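Local coordinates for ribosomal-protein-alanine acetyltransferase (Escherichia coli O157:H7, PDB 5ISV) that probably transfers the acetyl group of acetyl-CoA to the N-terminal alanine of ribosomal protein bS18, as a GNAT-family acetyltransferase, at residues Trp101-Ala106 and Asn128-Thr133; Asn121-Arg126 and Ala139-Leu144. All blocks are in the same frame, centred on the assembly; numbering follows the deposited sequence.

Contact 1: Trp101-Ala106 and Asn128-Thr133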
loop_
_atom_site.group_PDB
_atom_site.type_symbol
_atom_site.label_atom_id
_atom_site.label_comp_id
_atom_site.label_asym_id
_atom_site.label_seq_id
_atom_site.Cartn_x
_atom_site.Cartn_y
_atom_site.Cartn_z
ATOM N N TRP A 101 1.888 8.032 -1.784
ATOM C CA TRP A 101 2.950 8.032 -0.769
ATOM C C TRP A 101 2.921 6.738 0.034
ATOM O O TRP A 101 1.860 6.170 0.269
ATOM C CB TRP A 101 2.683 9.181 0.248
ATOM C CG TRP A 101 2.694 10.503 -0.346
ATOM C CD1 TRP A 101 1.671 11.127 -1.015
ATOM C CD2 TRP A 101 3.805 11.396 -0.376
ATOM N NE1 TRP A 101 2.092 12.345 -1.471
ATOM C CE2 TRP A 101 3.405 12.527 -1.104
ATOM C CE3 TRP A 101 5.115 11.339 0.118
ATOM C CZ2 TRP A 101 4.248 13.632 -1.292
ATOM C CZ3 TRP A 101 5.969 12.450 -0.091
ATOM C CH2 TRP A 101 5.536 13.557 -0.794
ATOM N N LEU A 102 4.074 6.311 0.486
ATOM C CA LEU A 102 4.170 5.175 1.427
ATOM C C LEU A 102 5.376 5.332 2.310
ATOM O O LEU A 102 6.240 6.185 2.055
ATOM C CB LEU A 102 4.237 3.801 0.694
ATOM C CG LEU A 102 5.416 3.566 -0.245
ATOM C CD1 LEU A 102 6.710 3.147 0.455
ATOM C CD2 LEU A 102 5.051 2.476 -1.266
ATOM N N GLU A 103 5.437 4.518 3.352
ATOM C CA GLU A 103 6.540 4.506 4.287
ATOM C C GLU A 103 7.037 3.060 4.398
ATOM O O GLU A 103 6.206 2.127 4.440
ATOM C CB GLU A 103 6.012 4.958 5.645
ATOM C CG GLU A 103 6.839 5.956 6.346
ATOM C CD GLU A 103 6.111 6.642 7.490
ATOM O OE1 GLU A 103 5.216 6.039 8.098
ATOM O OE2 GLU A 103 6.448 7.797 7.780
ATOM N N VAL A 104 8.343 2.863 4.406
ATOM C CA VAL A 104 8.911 1.525 4.457
ATOM C C VAL A 104 10.107 1.500 5.391
ATOM O O VAL A 104 10.927 2.415 5.404
ATOM C CB VAL A 104 9.257 1.019 3.013
ATOM C CG1 VAL A 104 10.165 1.965 2.275
ATOM C CG2 VAL A 104 9.873 -0.376 3.014
ATOM N N ARG A 105 10.210 0.475 6.217
ATOM C CA ARG A 105 11.392 0.218 7.027
ATOM C C ARG A 105 12.643 0.164 6.176
ATOM O O ARG A 105 12.674 -0.542 5.162
ATOM C CB ARG A 105 11.205 -1.090 7.804
ATOM C CG ARG A 105 10.266 -0.919 8.955
ATOM C CD ARG A 105 9.699 -2.220 9.475
ATOM N NE ARG A 105 8.915 -2.041 10.676
ATOM C CZ ARG A 105 9.403 -2.008 11.917
ATOM N NH1 ARG A 105 10.705 -2.148 12.143
ATOM N NH2 ARG A 105 8.578 -1.819 12.943
ATOM N N ALA A 106 13.693 0.873 6.577
ATOM C CA ALA A 106 14.917 0.964 5.769
ATOM C C ALA A 106 15.591 -0.393 5.490
ATOM O O ALA A 106 16.308 -0.539 4.507
ATOM C CB ALA A 106 15.895 1.889 6.449
ATOM N N ASN A 128 15.280 6.702 12.892
ATOM C CA ASN A 128 14.880 5.891 14.050
ATOM C C ASN A 128 13.355 5.891 14.304
ATOM O O ASN A 128 12.902 5.746 15.462
ATOM C CB ASN A 128 15.666 6.328 15.309
ATOM C CG ASN A 128 17.099 5.860 15.250
ATOM O OD1 ASN A 128 17.392 4.811 14.666
ATOM N ND2 ASN A 128 17.992 6.603 15.828
ATOM N N TYR A 129 12.577 6.014 13.211
ATOM C CA TYR A 129 11.124 6.100 13.290
ATOM C C TYR A 129 10.457 4.832 13.817
ATOM O O TYR A 129 9.430 4.881 14.488
ATOM C CB TYR A 129 10.517 6.506 11.941
ATOM C CG TYR A 129 9.038 6.724 12.013
ATOM C CD1 TYR A 129 8.558 7.917 12.603
ATOM C CD2 TYR A 129 8.120 5.748 11.618
ATOM C CE1 TYR A 129 7.222 8.167 12.711
ATOM C CE2 TYR A 129 6.761 5.984 11.741
ATOM C CZ TYR A 129 6.306 7.179 12.306
ATOM O OH TYR A 129 4.970 7.385 12.379
ATOM N N TYR A 130 11.004 3.680 13.452
ATOM C CA TYR A 130 10.382 2.411 13.749
ATOM C C TYR A 130 11.119 1.679 14.827
ATOM O O TYR A 130 12.345 1.638 14.803
ATOM C CB TYR A 130 10.311 1.491 12.500
ATOM C CG TYR A 130 9.267 1.885 11.470
ATOM C CD1 TYR A 130 7.918 1.823 11.779
ATOM C CD2 TYR A 130 9.622 2.334 10.193
ATOM C CE1 TYR A 130 6.936 2.193 10.879
ATOM C CE2 TYR A 130 8.620 2.707 9.271
ATOM C CZ TYR A 130 7.280 2.638 9.633
ATOM O OH TYR A 130 6.323 3.029 8.699
ATOM N N PRO A 131 10.376 0.945 15.689
ATOM C CA PRO A 131 11.060 0.018 16.590
ATOM C C PRO A 131 11.502 -1.243 15.869
ATOM O O PRO A 131 10.859 -1.699 14.910
ATOM C CB PRO A 131 9.976 -0.333 17.619
ATOM C CG PRO A 131 8.731 -0.294 16.814
ATOM C CD PRO A 131 8.909 0.860 15.849
ATOM N N THR A 132 12.618 -1.789 16.302
ATOM C CA THR A 132 12.989 -3.148 15.942
ATOM C C THR A 132 13.082 -4.028 17.178
ATOM O O THR A 132 12.897 -3.605 18.322
ATOM C CB THR A 132 14.335 -3.204 15.155
ATOM O OG1 THR A 132 15.421 -2.832 16.026
ATOM C CG2 THR A 132 14.314 -2.279 13.930
ATOM N N THR A 133 13.356 -5.300 16.915
ATOM C CA THR A 133 13.650 -6.262 17.960
ATOM C C THR A 133 14.997 -6.020 18.629
ATOM O O THR A 133 15.243 -6.620 19.667
ATOM C CB THR A 133 13.650 -7.711 17.421
ATOM O OG1 THR A 133 14.639 -7.850 16.392
ATOM C CG2 THR A 133 12.294 -8.053 16.865
HETATM O O HOH W 1 3.753 7.125 9.943
#

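Contact 2: Asn121-Arg126 and Ala139-Leu144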
loop_
_atom_site.group_PDB
_atom_site.type_symbol
_atom_site.label_atom_id
_atom_site.label_comp_id
_atom_site.label_asym_id
_atom_site.label_seq_id
_atom_site.Cartn_x
_atom_site.Cartn_y
_atom_site.Cartn_z
ATOM N N ASN A 121 10.128 7.378 -5.746
ATOM C CA ASN A 121 11.375 8.079 -5.426
ATOM C C ASN A 121 11.396 8.237 -3.913
ATOM O O ASN A 121 10.362 8.502 -3.333
ATOM C CB ASN A 121 11.372 9.484 -6.026
ATOM C CG ASN A 121 10.988 9.503 -7.493
ATOM O OD1 ASN A 121 11.729 9.010 -8.334
ATOM N ND2 ASN A 121 9.805 10.043 -7.806
ATOM N N GLU A 122 12.555 8.118 -3.286
ATOM C CA GLU A 122 12.718 8.520 -1.868
ATOM C C GLU A 122 12.460 10.029 -1.735
ATOM O O GLU A 122 13.106 10.813 -2.417
ATOM C CB GLU A 122 14.143 8.211 -1.400
ATOM C CG GLU A 122 14.443 8.622 0.035
ATOM C CD GLU A 122 15.858 8.274 0.446
ATOM O OE1 GLU A 122 16.189 7.073 0.460
ATOM O OE2 GLU A 122 16.639 9.200 0.745
ATOM N N ALA A 123 11.525 10.409 -0.868
ATOM C CA ALA A 123 11.189 11.796 -0.633
ATOM C C ALA A 123 11.966 12.277 0.575
ATOM O O ALA A 123 12.482 13.369 0.565
ATOM C CB ALA A 123 9.684 11.951 -0.408
ATOM N N THR A 124 12.005 11.476 1.622
ATOM C CA THR A 124 12.681 11.797 2.846
ATOM C C THR A 124 12.895 10.568 3.717
ATOM O O THR A 124 12.374 9.496 3.448
ATOM C CB THR A 124 11.963 12.913 3.622
ATOM O OG1 THR A 124 12.833 13.345 4.671
ATOM C CG2 THR A 124 10.660 12.485 4.211
ATOM N N ILE A 125 13.694 10.737 4.745
ATOM C CA ILE A 125 14.047 9.709 5.699
ATOM C C ILE A 125 13.583 10.176 7.056
ATOM O O ILE A 125 13.666 11.368 7.344
ATOM C CB ILE A 125 15.562 9.411 5.696
ATOM C CG1 ILE A 125 15.988 8.849 4.347
ATOM C CG2 ILE A 125 15.944 8.433 6.803
ATOM C CD1 ILE A 125 17.481 8.815 4.151
ATOM N N ARG A 126 13.116 9.251 7.901
ATOM C CA ARG A 126 12.765 9.600 9.304
ATOM C C ARG A 126 13.655 8.778 10.193
ATOM O O ARG A 126 13.500 7.559 10.273
ATOM C CB ARG A 126 11.305 9.301 9.565
ATOM C CG ARG A 126 10.409 9.844 8.474
ATOM C CD ARG A 126 8.962 9.575 8.783
ATOM N NE ARG A 126 8.532 10.480 9.835
ATOM C CZ ARG A 126 7.299 10.599 10.281
ATOM N NH1 ARG A 126 6.294 9.847 9.816
ATOM N NH2 ARG A 126 7.085 11.487 11.253
ATOM N N ALA A 139 12.657 4.998 8.820
ATOM C CA ALA A 139 11.592 4.917 7.830
ATOM C C ALA A 139 12.023 5.668 6.591
ATOM O O ALA A 139 12.675 6.709 6.677
ATOM C CB ALA A 139 10.328 5.536 8.379
ATOM N N ILE A 140 11.732 5.107 5.421
ATOM C CA ILE A 140 11.950 5.798 4.160
ATOM C C ILE A 140 10.581 6.173 3.683
ATOM O O ILE A 140 9.715 5.281 3.542
ATOM C CB ILE A 140 12.628 4.906 3.078
ATOM C CG1 ILE A 140 13.886 4.219 3.616
ATOM C CG2 ILE A 140 12.925 5.724 1.835
ATOM C CD1 ILE A 140 14.957 5.146 4.115
ATOM N N ILE A 141 10.343 7.429 3.401
ATOM C CA ILE A 141 9.104 7.916 2.824
ATOM C C ILE A 141 9.355 7.962 1.330
ATOM O O ILE A 141 10.313 8.570 0.863
ATOM C CB ILE A 141 8.713 9.320 3.348
ATOM C CG1 ILE A 141 8.337 9.232 4.817
ATOM C CG2 ILE A 141 7.485 9.837 2.621
ATOM C CD1 ILE A 141 9.218 8.408 5.706
ATOM N N MET A 142 8.500 7.277 0.579
ATOM C CA MET A 142 8.582 7.271 -0.878
ATOM C C MET A 142 7.335 7.871 -1.514
ATOM O O MET A 142 6.209 7.722 -0.989
ATOM C CB MET A 142 8.847 5.841 -1.388
ATOM C CG MET A 142 9.965 5.118 -0.650
ATOM S SD MET A 142 10.418 3.547 -1.398
ATOM C CE MET A 142 11.363 4.128 -2.780
ATOM N N ALA A 143 7.537 8.496 -2.673
ATOM C CA ALA A 143 6.448 9.130 -3.434
ATOM C C ALA A 143 6.460 8.693 -4.911
ATOM O O ALA A 143 7.503 8.618 -5.536
ATOM C CB ALA A 143 6.569 10.663 -3.335
ATOM N N LEU A 144 5.273 8.437 -5.436
ATOM C CA LEU A 144 5.069 8.127 -6.826
ATOM C C LEU A 144 4.144 9.174 -7.459
ATOM O O LEU A 144 2.984 9.270 -7.111
ATOM C CB LEU A 144 4.456 6.755 -6.947
ATOM C CG LEU A 144 4.057 6.395 -8.389
ATOM C CD1 LEU A 144 5.259 6.235 -9.298
ATOM C CD2 LEU A 144 3.249 5.102 -8.412
HETATM O O HOH W 2 8.587 11.447 -6.220
#

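Contact 1: Trp101-Ala106 and Asn128-Thr133
Arg105 reaches along the loop Tyr130-Thr132 and grips the carbonyl oxygen of Pro131 end-on with both terminal nitrogens. Arg105 NH1 lies 2.8 Å from Pro131 O and Arg105 NH2 3.0 Å from the same atom; the oxygen sits in the guanidinium plane, with NH2 in the carbonyl plane and NH1 above it. Behind this fork the arginine runs over one face of the Tyr130 ring: Arg105 CG is 3.5 Å from Tyr130 CD2, NE rides above the ring toward its rim, and the guanidinium and ring planes are turned 25° apart. Tyr129 CD2 lies over the centre of the opposite face, so the Tyr130 ring is held between its sequence neighbour and the arginine. Tyr130 OH ends 3.6 Å from Glu103 CB and 3.3 Å from Glu103 OE1, with the carboxylate nearly perpendicular to the ring.

Glu103, the predicted proton acceptor, takes a hydrogen bond on OE1 from a water at 2.6 Å; that water also bonds to Tyr129 OH at 2.7 Å. Glu103 OE2 is engaged by a salt bridge to Arg126 NH1, which should favour the charged form of the carboxylate. Arg105 stays extended from CG to NE, and a salt bridge from NH1 to Glu137 and a cation-pi contact with Phe25 give the guanidinium further partners. Tyr129 and Tyr130 both lie opposite Glu137 of strand 136-145 in a classic beta bulge, which lets two successive aromatic side chains turn toward strand 99-105.

The loop thus roofs the end of strand 99-105 at the predicted active site. Strand 136-145 lies alongside through backbone bonds, while helix 109-117 covers the other face, where Val104 packs on Ile112 and Leu102 on Tyr115, the predicted proton donor.

Contact 2: Asn121-Arg126 and Ala139-Leu144
Strands 121-126 and 139-144 pair antiparallel as the two arms of a beta hairpin at the edge of the GNAT sheet, interrupted by a classic beta bulge in which Ala123 and Thr124 both face Ile141. Backbone bonds set the register. Asn121 and Ala143 exchange two, as do Arg126 and Ala139; at the bulge Ile141 O accepts from Ala123 N at 2.8 Å and only weakly from Thr124 N at 3.4 Å, while Ile141 N returns a bond to Thr124 O.

Apolar contacts follow the two faces. On one, Ile125 CG1 lies 3.9 Å from Ile140 CD1, the two isoleucines side by side, and the Glu122 and Ile140 side chains cross obliquely, Glu122 CG 3.7 Å from Ile140 CG2. On the other, Thr124 CG2 rests alongside Ile141 CB at 3.8 Å. Arg126 is bent at chi3 (74°), and its CG and CD are both 3.3 Å from Ile141 CD1, a tight contact, before the guanidinium goes on to Glu103.

At the Asn121 end a water accepts from Asn121 ND2 at 2.4 Å, unusually short, and donates to Ala143 O, which also accepts from Asn121 N.

Contacts 1 and 2 lie about 11 Å apart, centre to centre, on the same side of the chain's centre. Their segments alternate along the chain: 101-106, 121-126, 128-133, 139-144. Both draw on one mixed sheet in which the last strand, 136-145, is inserted between 99-105 and the edge strand 121-129, the order usual in GNAT folds. Besides backbone bonding between the strands, Tyr130 CE2 packs 3.4 Å from Ala139 CB, joining the two contacts directly. The hairpin of contact 2 therefore carries both the arginine and, where strand 121-129 ends and turns, the two tyrosines that lie beside Glu103 in contact 1.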